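Local coordinates for regulatory Subunit of Protein Kinase A (cAMP-dependent) from Euglena gracilis (Euglena gracilis, PDB 6RSX) that binds cyclic AMP in two cyclic nucleotide-binding domains and, as its family implies, probably restrains the kinase catalytic subunit until the nucleotide arrives, at residues G68-D76 and C89-P97; Y75-V83 and E115-R124. All coordinates share one frame; numbering follows the deposited sequence.

Contact 1 (G68-D76 and C89-P97). With CMP (adenosine-3',5'-cyclic-monophosphate), chain B.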
loop_
_atom_site.group_PDB
_atom_site.type_symbol
_atom_site.label_atom_id
_atom_site.label_comp_id
_atom_site.label_asym_id
_atom_site.label_seq_id
_atom_site.Cartn_x
_atom_site.Cartn_y
_atom_site.Cartn_z
ATOM N N GLY A 68 5.551 -20.656 -16.024
ATOM C CA GLY A 68 4.784 -20.498 -17.237
ATOM C C GLY A 68 3.304 -20.842 -17.121
ATOM O O GLY A 68 2.543 -20.528 -18.035
ATOM N N HIS A 69 2.874 -21.432 -16.024
ATOM C CA HIS A 69 1.474 -21.794 -15.885
ATOM C C HIS A 69 0.652 -20.647 -15.293
ATOM O O HIS A 69 1.115 -19.899 -14.424
ATOM C CB HIS A 69 1.356 -23.052 -15.033
ATOM C CG HIS A 69 1.848 -24.287 -15.726
ATOM N ND1 HIS A 69 1.061 -25.408 -15.887
ATOM C CD2 HIS A 69 3.038 -24.574 -16.308
ATOM C CE1 HIS A 69 1.749 -26.336 -16.528
ATOM N NE2 HIS A 69 2.947 -25.855 -16.800
ATOM N N PHE A 70 -0.589 -20.529 -15.770
ATOM C CA PHE A 70 -1.499 -19.478 -15.307
ATOM C C PHE A 70 -2.189 -19.903 -14.016
ATOM O O PHE A 70 -2.880 -20.938 -13.960
ATOM C CB PHE A 70 -2.547 -19.136 -16.369
ATOM C CG PHE A 70 -2.005 -18.361 -17.538
ATOM C CD1 PHE A 70 -1.475 -19.021 -18.634
ATOM C CD2 PHE A 70 -2.000 -16.966 -17.535
ATOM C CE1 PHE A 70 -0.965 -18.302 -19.718
ATOM C CE2 PHE A 70 -1.472 -16.238 -18.630
ATOM C CZ PHE A 70 -0.962 -16.901 -19.698
ATOM N N ILE A 71 -2.058 -19.072 -12.994
ATOM C CA ILE A 71 -2.784 -19.285 -11.752
ATOM C C ILE A 71 -4.247 -18.912 -11.921
ATOM O O ILE A 71 -5.144 -19.554 -11.348
ATOM C CB ILE A 71 -2.099 -18.467 -10.644
ATOM C CG1 ILE A 71 -0.712 -19.087 -10.401
ATOM C CG2 ILE A 71 -2.921 -18.522 -9.373
ATOM C CD1 ILE A 71 0.357 -18.071 -10.173
ATOM N N MET A 72 -4.505 -17.871 -12.706
ATOM C CA MET A 72 -5.850 -17.466 -13.088
ATOM C C MET A 72 -5.771 -16.766 -14.437
ATOM O O MET A 72 -4.734 -16.208 -14.815
ATOM C CB MET A 72 -6.498 -16.545 -12.067
ATOM C CG MET A 72 -5.709 -15.192 -11.836
ATOM S SD MET A 72 -6.553 -14.149 -10.610
ATOM C CE MET A 72 -6.375 -15.156 -9.162
ATOM N N LYS A 73 -6.877 -16.818 -15.177
ATOM C CA LYS A 73 -6.967 -16.122 -16.444
ATOM C C LYS A 73 -7.980 -15.001 -16.350
ATOM O O LYS A 73 -9.026 -15.137 -15.704
ATOM C CB LYS A 73 -7.337 -17.073 -17.582
ATOM C CG LYS A 73 -6.400 -18.226 -17.678
ATOM C CD LYS A 73 -5.857 -18.354 -19.081
ATOM C CE LYS A 73 -5.192 -17.064 -19.575
ATOM N NZ LYS A 73 -4.782 -17.230 -21.008
ATOM N N GLN A 74 -7.666 -13.909 -17.025
ATOM C CA GLN A 74 -8.591 -12.793 -17.122
ATOM C C GLN A 74 -9.947 -13.331 -17.577
ATOM O O GLN A 74 -10.008 -14.250 -18.382
ATOM C CB GLN A 74 -8.064 -11.762 -18.108
ATOM C CG GLN A 74 -8.825 -10.458 -18.061
ATOM C CD GLN A 74 -8.171 -9.420 -18.954
ATOM O OE1 GLN A 74 -7.022 -9.596 -19.328
ATOM N NE2 GLN A 74 -8.906 -8.364 -19.336
ATOM N N TYR A 75 -10.995 -12.706 -17.078
ATOM C CA TYR A 75 -12.405 -13.120 -17.304
ATOM C C TYR A 75 -12.862 -14.396 -16.599
ATOM O O TYR A 75 -14.072 -14.704 -16.640
ATOM C CB TYR A 75 -12.683 -13.250 -18.821
ATOM C CG TYR A 75 -12.189 -12.117 -19.651
ATOM C CD1 TYR A 75 -12.716 -10.807 -19.529
ATOM C CD2 TYR A 75 -11.191 -12.330 -20.601
ATOM C CE1 TYR A 75 -12.207 -9.751 -20.325
ATOM C CE2 TYR A 75 -10.711 -11.297 -21.379
ATOM C CZ TYR A 75 -11.242 -10.022 -21.258
ATOM O OH TYR A 75 -10.713 -9.035 -22.056
ATOM N N ASP A 76 -11.975 -15.171 -15.949
ATOM C CA ASP A 76 -12.449 -16.324 -15.156
ATOM C C ASP A 76 -13.431 -15.900 -14.048
ATOM O O ASP A 76 -13.363 -14.789 -13.510
ATOM C CB ASP A 76 -11.300 -17.043 -14.441
ATOM C CG ASP A 76 -10.416 -17.916 -15.347
ATOM O OD1 ASP A 76 -10.807 -18.181 -16.511
ATOM O OD2 ASP A 76 -9.316 -18.347 -14.824
ATOM N N CYS A 89 5.342 -13.543 -10.454
ATOM C CA CYS A 89 4.204 -13.706 -11.359
ATOM C C CYS A 89 4.060 -12.464 -12.215
ATOM O O CYS A 89 4.305 -11.346 -11.741
ATOM C CB CYS A 89 2.849 -13.923 -10.593
ATOM S SG CYS A 89 2.745 -15.475 -9.702
ATOM N N ASN A 90 3.659 -12.641 -13.469
ATOM C CA ASN A 90 3.346 -11.514 -14.338
ATOM C C ASN A 90 1.848 -11.251 -14.322
ATOM O O ASN A 90 1.052 -12.186 -14.448
ATOM C CB ASN A 90 3.796 -11.767 -15.775
ATOM C CG ASN A 90 5.340 -11.612 -15.920
ATOM O OD1 ASN A 90 5.982 -11.035 -15.055
ATOM N ND2 ASN A 90 5.904 -12.164 -16.973
ATOM N N ILE A 91 1.492 -9.980 -14.208
ATOM C CA ILE A 91 0.118 -9.509 -14.364
ATOM C C ILE A 91 -0.045 -9.114 -15.826
ATOM O O ILE A 91 0.672 -8.232 -16.327
ATOM C CB ILE A 91 -0.172 -8.311 -13.450
ATOM C CG1 ILE A 91 0.130 -8.638 -11.989
ATOM C CG2 ILE A 91 -1.612 -7.814 -13.671
ATOM C CD1 ILE A 91 -0.597 -9.899 -11.427
ATOM N N LEU A 92 -0.964 -9.782 -16.520
ATOM C CA LEU A 92 -1.212 -9.569 -17.946
ATOM C C LEU A 92 -2.664 -9.149 -18.145
ATOM O O LEU A 92 -3.572 -9.767 -17.578
ATOM C CB LEU A 92 -0.933 -10.851 -18.747
ATOM C CG LEU A 92 0.470 -11.426 -18.534
ATOM C CD1 LEU A 92 0.512 -12.900 -18.711
ATOM C CD2 LEU A 92 1.336 -10.766 -19.561
ATOM N N ILE A 93 -2.897 -8.112 -18.942
ATOM C CA ILE A 93 -4.258 -7.633 -19.155
ATOM C C ILE A 93 -4.519 -7.467 -20.650
ATOM O O ILE A 93 -3.779 -6.770 -21.349
ATOM C CB ILE A 93 -4.541 -6.328 -18.396
ATOM C CG1 ILE A 93 -4.311 -6.545 -16.889
ATOM C CG2 ILE A 93 -6.002 -5.825 -18.701
ATOM C CD1 ILE A 93 -4.429 -5.238 -16.048
ATOM N N GLN A 94 -5.585 -8.111 -21.130
ATOM C CA GLN A 94 -6.042 -7.924 -22.504
ATOM C C GLN A 94 -7.027 -6.772 -22.557
ATOM O O GLN A 94 -7.833 -6.587 -21.634
ATOM C CB GLN A 94 -6.793 -9.192 -22.989
ATOM C CG GLN A 94 -5.964 -10.455 -22.944
ATOM C CD GLN A 94 -6.859 -11.644 -22.871
ATOM O OE1 GLN A 94 -6.977 -12.270 -21.815
ATOM N NE2 GLN A 94 -7.515 -11.964 -23.987
ATOM N N PRO A 95 -7.053 -6.051 -23.675
ATOM C CA PRO A 95 -8.048 -4.986 -23.836
ATOM C C PRO A 95 -9.418 -5.528 -24.178
ATOM O O PRO A 95 -10.421 -4.829 -23.998
ATOM C CB PRO A 95 -7.500 -4.169 -25.008
ATOM C CG PRO A 95 -6.662 -5.124 -25.759
ATOM C CD PRO A 95 -6.047 -6.036 -24.747
ATOM N N ASN A 96 -9.469 -6.746 -24.648
ATOM C CA ASN A 96 -10.726 -7.447 -24.894
ATOM C C ASN A 96 -10.409 -8.909 -25.145
ATOM O O ASN A 96 -9.243 -9.260 -25.416
ATOM C CB ASN A 96 -11.465 -6.837 -26.077
ATOM C CG ASN A 96 -10.698 -6.975 -27.369
ATOM O OD1 ASN A 96 -10.560 -8.070 -27.915
ATOM N ND2 ASN A 96 -10.195 -5.867 -27.878
ATOM N N PRO A 97 -11.430 -9.791 -25.125
ATOM C CA PRO A 97 -11.149 -11.230 -25.141
ATOM C C PRO A 97 -10.538 -11.695 -26.441
ATOM O O PRO A 97 -9.906 -12.755 -26.476
ATOM C CB PRO A 97 -12.546 -11.877 -24.906
ATOM C CG PRO A 97 -13.336 -10.789 -24.164
ATOM C CD PRO A 97 -12.839 -9.494 -24.808
HETATM P P CMP B . -9.024 -10.112 -9.772
HETATM O O1P CMP B . -9.907 -10.998 -8.830
HETATM O O2P CMP B . -9.580 -9.232 -10.812
HETATM O "O5'" CMP B . -8.044 -11.079 -10.602
HETATM C "C5'" CMP B . -6.852 -10.577 -11.204
HETATM C "C4'" CMP B . -6.114 -9.818 -10.141
HETATM O "O4'" CMP B . -4.929 -9.152 -10.596
HETATM C "C3'" CMP B . -6.913 -8.685 -9.550
HETATM O "O3'" CMP B . -8.005 -9.153 -8.791
HETATM C "C2'" CMP B . -5.853 -7.909 -8.761
HETATM O "O2'" CMP B . -5.701 -8.517 -7.489
HETATM C "C1'" CMP B . -4.582 -8.175 -9.617
HETATM N N9 CMP B . -4.079 -7.005 -10.327
HETATM C C8 CMP B . -2.766 -6.586 -10.329
HETATM N N7 CMP B . -2.666 -5.535 -11.122
HETATM C C5 CMP B . -3.899 -5.270 -11.576
HETATM C C6 CMP B . -4.301 -4.255 -12.402
HETATM N N6 CMP B . -3.564 -3.186 -13.033
HETATM N N1 CMP B . -5.564 -4.110 -12.737
HETATM C C2 CMP B . -6.458 -5.036 -12.273
HETATM N N3 CMP B . -6.083 -6.056 -11.432
HETATM C C4 CMP B . -4.778 -6.169 -11.101
HETATM O O HOH W 1 -5.134 -11.706 -19.860
HETATM O O HOH W 2 -8.031 -14.593 -20.701
HETATM O O HOH W 3 -11.211 -6.649 -21.413
#

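Contact 2 (Y75-V83 and E115-R124). With CMP (adenosine-3',5'-cyclic-monophosphate), chain B.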
loop_
_atom_site.group_PDB
_atom_site.type_symbol
_atom_site.label_atom_id
_atom_site.label_comp_id
_atom_site.label_asym_id
_atom_site.label_seq_id
_atom_site.Cartn_x
_atom_site.Cartn_y
_atom_site.Cartn_z
ATOM N N TYR A 75 -10.995 -12.706 -17.078
ATOM C CA TYR A 75 -12.405 -13.120 -17.304
ATOM C C TYR A 75 -12.862 -14.396 -16.599
ATOM O O TYR A 75 -14.072 -14.704 -16.640
ATOM C CB TYR A 75 -12.683 -13.250 -18.821
ATOM C CG TYR A 75 -12.189 -12.117 -19.651
ATOM C CD1 TYR A 75 -12.716 -10.807 -19.529
ATOM C CD2 TYR A 75 -11.191 -12.330 -20.601
ATOM C CE1 TYR A 75 -12.207 -9.751 -20.325
ATOM C CE2 TYR A 75 -10.711 -11.297 -21.379
ATOM C CZ TYR A 75 -11.242 -10.022 -21.258
ATOM O OH TYR A 75 -10.713 -9.035 -22.056
ATOM N N ASP A 76 -11.975 -15.171 -15.949
ATOM C CA ASP A 76 -12.449 -16.324 -15.156
ATOM C C ASP A 76 -13.431 -15.900 -14.048
ATOM O O ASP A 76 -13.363 -14.789 -13.510
ATOM C CB ASP A 76 -11.300 -17.043 -14.441
ATOM C CG ASP A 76 -10.416 -17.916 -15.347
ATOM O OD1 ASP A 76 -10.807 -18.181 -16.511
ATOM O OD2 ASP A 76 -9.316 -18.347 -14.824
ATOM N N GLU A 77 -14.342 -16.812 -13.668
ATOM C CA GLU A 77 -15.069 -16.590 -12.417
ATOM C C GLU A 77 -14.101 -16.657 -11.227
ATOM O O GLU A 77 -13.256 -17.542 -11.177
ATOM C CB GLU A 77 -16.160 -17.669 -12.274
ATOM C CG GLU A 77 -16.838 -17.654 -10.924
ATOM C CD GLU A 77 -17.920 -18.768 -10.806
ATOM O OE1 GLU A 77 -17.839 -19.788 -11.521
ATOM O OE2 GLU A 77 -18.777 -18.622 -9.946
ATOM N N GLY A 78 -14.252 -15.758 -10.252
ATOM C CA GLY A 78 -13.359 -15.769 -9.082
ATOM C C GLY A 78 -13.556 -17.009 -8.209
ATOM O O GLY A 78 -14.671 -17.526 -8.058
ATOM N N ASP A 79 -12.453 -17.528 -7.662
ATOM C CA ASP A 79 -12.535 -18.573 -6.637
ATOM C C ASP A 79 -11.732 -18.183 -5.404
ATOM O O ASP A 79 -12.307 -18.034 -4.323
ATOM C CB ASP A 79 -12.083 -19.956 -7.148
ATOM C CG ASP A 79 -10.774 -19.936 -7.966
ATOM O OD1 ASP A 79 -9.993 -18.937 -7.987
ATOM O OD2 ASP A 79 -10.503 -20.989 -8.597
ATOM N N ASN A 80 -10.422 -17.948 -5.556
ATOM C CA ASN A 80 -9.546 -17.739 -4.407
ATOM C C ASN A 80 -8.871 -16.368 -4.419
ATOM O O ASN A 80 -8.843 -15.663 -5.431
ATOM C CB ASN A 80 -8.439 -18.805 -4.363
ATOM C CG ASN A 80 -8.986 -20.234 -4.286
ATOM O OD1 ASN A 80 -9.890 -20.544 -3.504
ATOM N ND2 ASN A 80 -8.408 -21.116 -5.098
ATOM N N PHE A 81 -8.369 -15.994 -3.243
ATOM C CA PHE A 81 -7.462 -14.874 -3.050
ATOM C C PHE A 81 -6.082 -15.426 -2.682
ATOM O O PHE A 81 -5.985 -16.387 -1.903
ATOM C CB PHE A 81 -8.024 -13.967 -1.950
ATOM C CG PHE A 81 -7.116 -12.850 -1.550
ATOM C CD1 PHE A 81 -6.904 -11.785 -2.389
ATOM C CD2 PHE A 81 -6.645 -12.792 -0.269
ATOM C CE1 PHE A 81 -6.076 -10.678 -1.990
ATOM C CE2 PHE A 81 -5.834 -11.712 0.138
ATOM C CZ PHE A 81 -5.594 -10.651 -0.715
ATOM N N TYR A 82 -5.011 -14.854 -3.263
ATOM C CA TYR A 82 -3.687 -15.459 -3.161
ATOM C C TYR A 82 -2.665 -14.485 -2.587
ATOM O O TYR A 82 -2.728 -13.275 -2.844
ATOM C CB TYR A 82 -3.155 -15.918 -4.547
ATOM C CG TYR A 82 -4.014 -16.999 -5.192
ATOM C CD1 TYR A 82 -3.799 -18.335 -4.892
ATOM C CD2 TYR A 82 -4.979 -16.672 -6.155
ATOM C CE1 TYR A 82 -4.555 -19.348 -5.490
ATOM C CE2 TYR A 82 -5.748 -17.667 -6.755
ATOM C CZ TYR A 82 -5.519 -19.001 -6.433
ATOM O OH TYR A 82 -6.234 -20.005 -7.022
ATOM N N VAL A 83 -1.713 -15.031 -1.826
ATOM C CA VAL A 83 -0.468 -14.304 -1.488
ATOM C C VAL A 83 0.718 -15.134 -1.958
ATOM O O VAL A 83 0.796 -16.334 -1.703
ATOM C CB VAL A 83 -0.359 -14.012 0.029
ATOM C CG1 VAL A 83 0.895 -13.130 0.354
ATOM C CG2 VAL A 83 -1.620 -13.333 0.569
ATOM N N GLU A 115 -8.366 -10.289 -5.313
ATOM C CA GLU A 115 -9.400 -9.808 -4.411
ATOM C C GLU A 115 -10.598 -9.213 -5.162
ATOM O O GLU A 115 -11.714 -9.249 -4.627
ATOM C CB GLU A 115 -8.800 -8.762 -3.443
ATOM C CG GLU A 115 -8.693 -7.350 -3.956
ATOM C CD GLU A 115 -7.463 -7.074 -4.826
ATOM O OE1 GLU A 115 -6.675 -8.016 -5.103
ATOM O OE2 GLU A 115 -7.326 -5.912 -5.252
ATOM N N LEU A 116 -10.390 -8.662 -6.368
ATOM C CA LEU A 116 -11.446 -7.877 -7.010
ATOM C C LEU A 116 -12.653 -8.760 -7.314
ATOM O O LEU A 116 -13.798 -8.389 -7.020
ATOM C CB LEU A 116 -10.958 -7.261 -8.300
ATOM C CG LEU A 116 -9.837 -6.178 -8.171
ATOM C CD1 LEU A 116 -9.458 -5.694 -9.549
ATOM C CD2 LEU A 116 -10.305 -5.025 -7.286
ATOM N N ALA A 117 -12.400 -9.944 -7.881
ATOM C CA ALA A 117 -13.530 -10.841 -8.228
ATOM C C ALA A 117 -14.307 -11.254 -6.983
ATOM O O ALA A 117 -15.545 -11.409 -7.017
ATOM C CB ALA A 117 -12.999 -12.087 -8.957
ATOM N N LEU A 118 -13.596 -11.482 -5.876
ATOM C CA LEU A 118 -14.247 -11.898 -4.643
ATOM C C LEU A 118 -14.985 -10.737 -3.977
ATOM O O LEU A 118 -16.001 -10.964 -3.314
ATOM C CB LEU A 118 -13.252 -12.530 -3.676
ATOM C CG LEU A 118 -12.320 -13.662 -4.177
ATOM C CD1 LEU A 118 -11.630 -14.552 -3.097
ATOM C CD2 LEU A 118 -12.817 -14.472 -5.297
ATOM N N MET A 119 -14.507 -9.505 -4.158
ATOM C CA MET A 119 -15.193 -8.368 -3.555
ATOM C C MET A 119 -16.406 -7.946 -4.368
ATOM O O MET A 119 -17.508 -7.825 -3.825
ATOM C CB MET A 119 -14.233 -7.186 -3.411
ATOM C CG MET A 119 -13.082 -7.479 -2.506
ATOM S SD MET A 119 -11.742 -6.297 -2.721
ATOM C CE MET A 119 -12.519 -4.723 -2.335
ATOM N N TYR A 120 -16.221 -7.716 -5.666
ATOM C CA TYR A 120 -17.204 -7.050 -6.493
ATOM C C TYR A 120 -18.014 -8.015 -7.352
ATOM O O TYR A 120 -18.875 -7.560 -8.100
ATOM C CB TYR A 120 -16.529 -6.025 -7.379
ATOM C CG TYR A 120 -15.747 -4.992 -6.580
ATOM C CD1 TYR A 120 -16.414 -4.001 -5.876
ATOM C CD2 TYR A 120 -14.356 -5.050 -6.487
ATOM C CE1 TYR A 120 -15.713 -3.060 -5.114
ATOM C CE2 TYR A 120 -13.639 -4.103 -5.723
ATOM C CZ TYR A 120 -14.338 -3.125 -5.048
ATOM O OH TYR A 120 -13.675 -2.195 -4.298
ATOM N N GLY A 121 -17.736 -9.312 -7.295
ATOM C CA GLY A 121 -18.449 -10.254 -8.140
ATOM C C GLY A 121 -18.185 -10.140 -9.631
ATOM O O GLY A 121 -18.959 -10.684 -10.433
ATOM N N THR A 122 -17.100 -9.489 -10.030
ATOM C CA THR A 122 -16.698 -9.281 -11.412
ATOM C C THR A 122 -15.840 -10.453 -11.883
ATOM O O THR A 122 -15.217 -11.138 -11.066
ATOM C CB THR A 122 -15.894 -7.984 -11.550
ATOM O OG1 THR A 122 -14.876 -7.960 -10.533
ATOM C CG2 THR A 122 -16.787 -6.741 -11.393
ATOM N N PRO A 123 -15.798 -10.744 -13.180
ATOM C CA PRO A 123 -14.816 -11.705 -13.690
ATOM C C PRO A 123 -13.410 -11.187 -13.407
ATOM O O PRO A 123 -13.206 -9.980 -13.285
ATOM C CB PRO A 123 -15.056 -11.706 -15.199
ATOM C CG PRO A 123 -16.500 -11.138 -15.358
ATOM C CD PRO A 123 -16.540 -10.084 -14.270
ATOM N N ARG A 124 -12.443 -12.104 -13.354
ATOM C CA ARG A 124 -11.036 -11.649 -13.136
ATOM C C ARG A 124 -10.642 -10.531 -14.097
ATOM O O ARG A 124 -10.847 -10.610 -15.318
ATOM C CB ARG A 124 -10.056 -12.816 -13.328
ATOM C CG ARG A 124 -10.184 -14.038 -12.405
ATOM C CD ARG A 124 -10.118 -13.674 -10.914
ATOM N NE ARG A 124 -10.031 -14.886 -10.103
ATOM C CZ ARG A 124 -9.868 -14.866 -8.793
ATOM N NH1 ARG A 124 -9.777 -13.681 -8.175
ATOM N NH2 ARG A 124 -9.747 -16.031 -8.126
HETATM P P CMP B . -9.024 -10.112 -9.772
HETATM O O1P CMP B . -9.907 -10.998 -8.830
HETATM O O2P CMP B . -9.580 -9.232 -10.812
HETATM O "O5'" CMP B . -8.044 -11.079 -10.602
HETATM C "C5'" CMP B . -6.852 -10.577 -11.204
HETATM C "C4'" CMP B . -6.114 -9.818 -10.141
HETATM O "O4'" CMP B . -4.929 -9.152 -10.596
HETATM C "C3'" CMP B . -6.913 -8.685 -9.550
HETATM O "O3'" CMP B . -8.005 -9.153 -8.791
HETATM C "C2'" CMP B . -5.853 -7.909 -8.761
HETATM O "O2'" CMP B . -5.701 -8.517 -7.489
HETATM C "C1'" CMP B . -4.582 -8.175 -9.617
HETATM N N9 CMP B . -4.079 -7.005 -10.327
HETATM C C8 CMP B . -2.766 -6.586 -10.329
HETATM N N7 CMP B . -2.666 -5.535 -11.122
HETATM C C5 CMP B . -3.899 -5.270 -11.576
HETATM C C6 CMP B . -4.301 -4.255 -12.402
HETATM N N6 CMP B . -3.564 -3.186 -13.033
HETATM N N1 CMP B . -5.564 -4.110 -12.737
HETATM C C2 CMP B . -6.458 -5.036 -12.273
HETATM N N3 CMP B . -6.083 -6.056 -11.432
HETATM C C4 CMP B . -4.778 -6.169 -11.101
HETATM O O HOH W 4 -10.378 -17.506 -10.925
HETATM O O HOH W 5 -16.255 -13.679 -10.457
#

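Contact 1 (G68-D76 and C89-P97)
The carboxamide of Gln74 lies against the backbone of Gln94 and pairs with it twice, much as a neighbouring strand would. Gln94 N donates to Gln74 OE1 over 2.7 Å, nearly straight at 170° and on a lone pair in the carbonyl plane, while Gln74 NE2 returns a bond of 3.1 Å to Gln94 O. An extended chain carries the amide there: CG stands anti to the backbone N (chi1 -169°) and chi2 is also anti. Glutamine suits the place because its one flat group offers both a donor and an acceptor at this reach. The amide of Gln94 is shared: NE2 donates to Ala99 O, while OE1 accepts from a water that also donates to Gln74 O. Both segments belong to the beta-roll of a cyclic nucleotide-binding domain, where Lys73 to Asp76 form a type II turn following strand 70-72; Asp76 OD2 accepts from Lys73 N, met from above the carboxylate plane. Beyond the glutamines, the Tyr75 ring takes Pro97 over one face, with CG 4.1 Å from the ring centroid in a CH-pi contact, and the two side chains cross at about a right angle. Gln74 CG sits over the centre of the opposite face, so the ring is held between the two. Along strand 89-93 the contact is apolar: Phe70 CE2 meets Leu92 CD1 at 3.9 Å, and at the first residue Ile71 CD1 reaches Cys89 SG at 3.6 Å. Ile91 and Ile93 of the strand pack on the adenine, Ile91 CG2 lying 3.6 Å from its N7 and Ile93 CD1 3.7 Å from its N1.

Contact 2 (Y75-V83 and E115-R124)
Asp79 OD1 is gripped by Arg124 NH2 at 2.9 Å, in a salt bridge, and by Asn80 N, the two donors arriving from opposite faces of the carboxylate plane. This belongs to the phosphate-binding cassette of the cyclic nucleotide-binding domain, in which the short helix 115-120 and an arginine a few residues beyond it bind the cyclic phosphate. The guanidinium works through its edge: NH2 also donates to Asn80 O, on a lone pair, and NH1 holds CMP O1P at 2.8 Å. Its planar array of N-H groups lets arginine face phosphate, carboxylate and carbonyl together, and a bend at chi2 (-55°) turns the group against the 78-80 backbone. Gly78 CA lies over one guanidinium face and 3.7 Å from Ala117 CB; a side chain on Gly78 would collide with that methyl, so glycine fits. A methionine in place of Arg124 would probably leave O1P without its charged partner and Asp79 without its salt bridge. Ala117 N supplies O1P with a second bond, of 2.9 Å, and its small side chain is consistent with the close approach of the phosphate. The backbones join where Tyr75 N donates to Arg124 O and Arg124 N to Asp76 O. Leu118 CD1 packs on CB of Phe81, and the Phe81 ring presents its edge to Glu115 N. Glu115 OE2 is paired with Arg156 and Tyr175, while Glu115 OE1 accepts the ribose O2' hydroxyl at 2.6 Å.

Overall arrangement
Both contacts belong to the first cyclic nucleotide-binding domain and share Tyr75 and Asp76, so the turn after strand 70-72 serves each. Contact 1 is a surface contact, tying that turn to strand 89-93 and the loop beyond it through neutral amides, water and apolar groups; it touches the nucleotide at the base through Ile91 and Ile93 and at O5' through Met72. Contact 2, its centre about 12 Å from that of contact 1, is partly buried and sets strand 80-84 against helix 115-120, with charged side chains and backbone N-H groups, several of them holding the phosphate and ribose. The two meet where Met72 CE packs 3.5 Å from Arg124 CZ, an apolar cover for the ionic group.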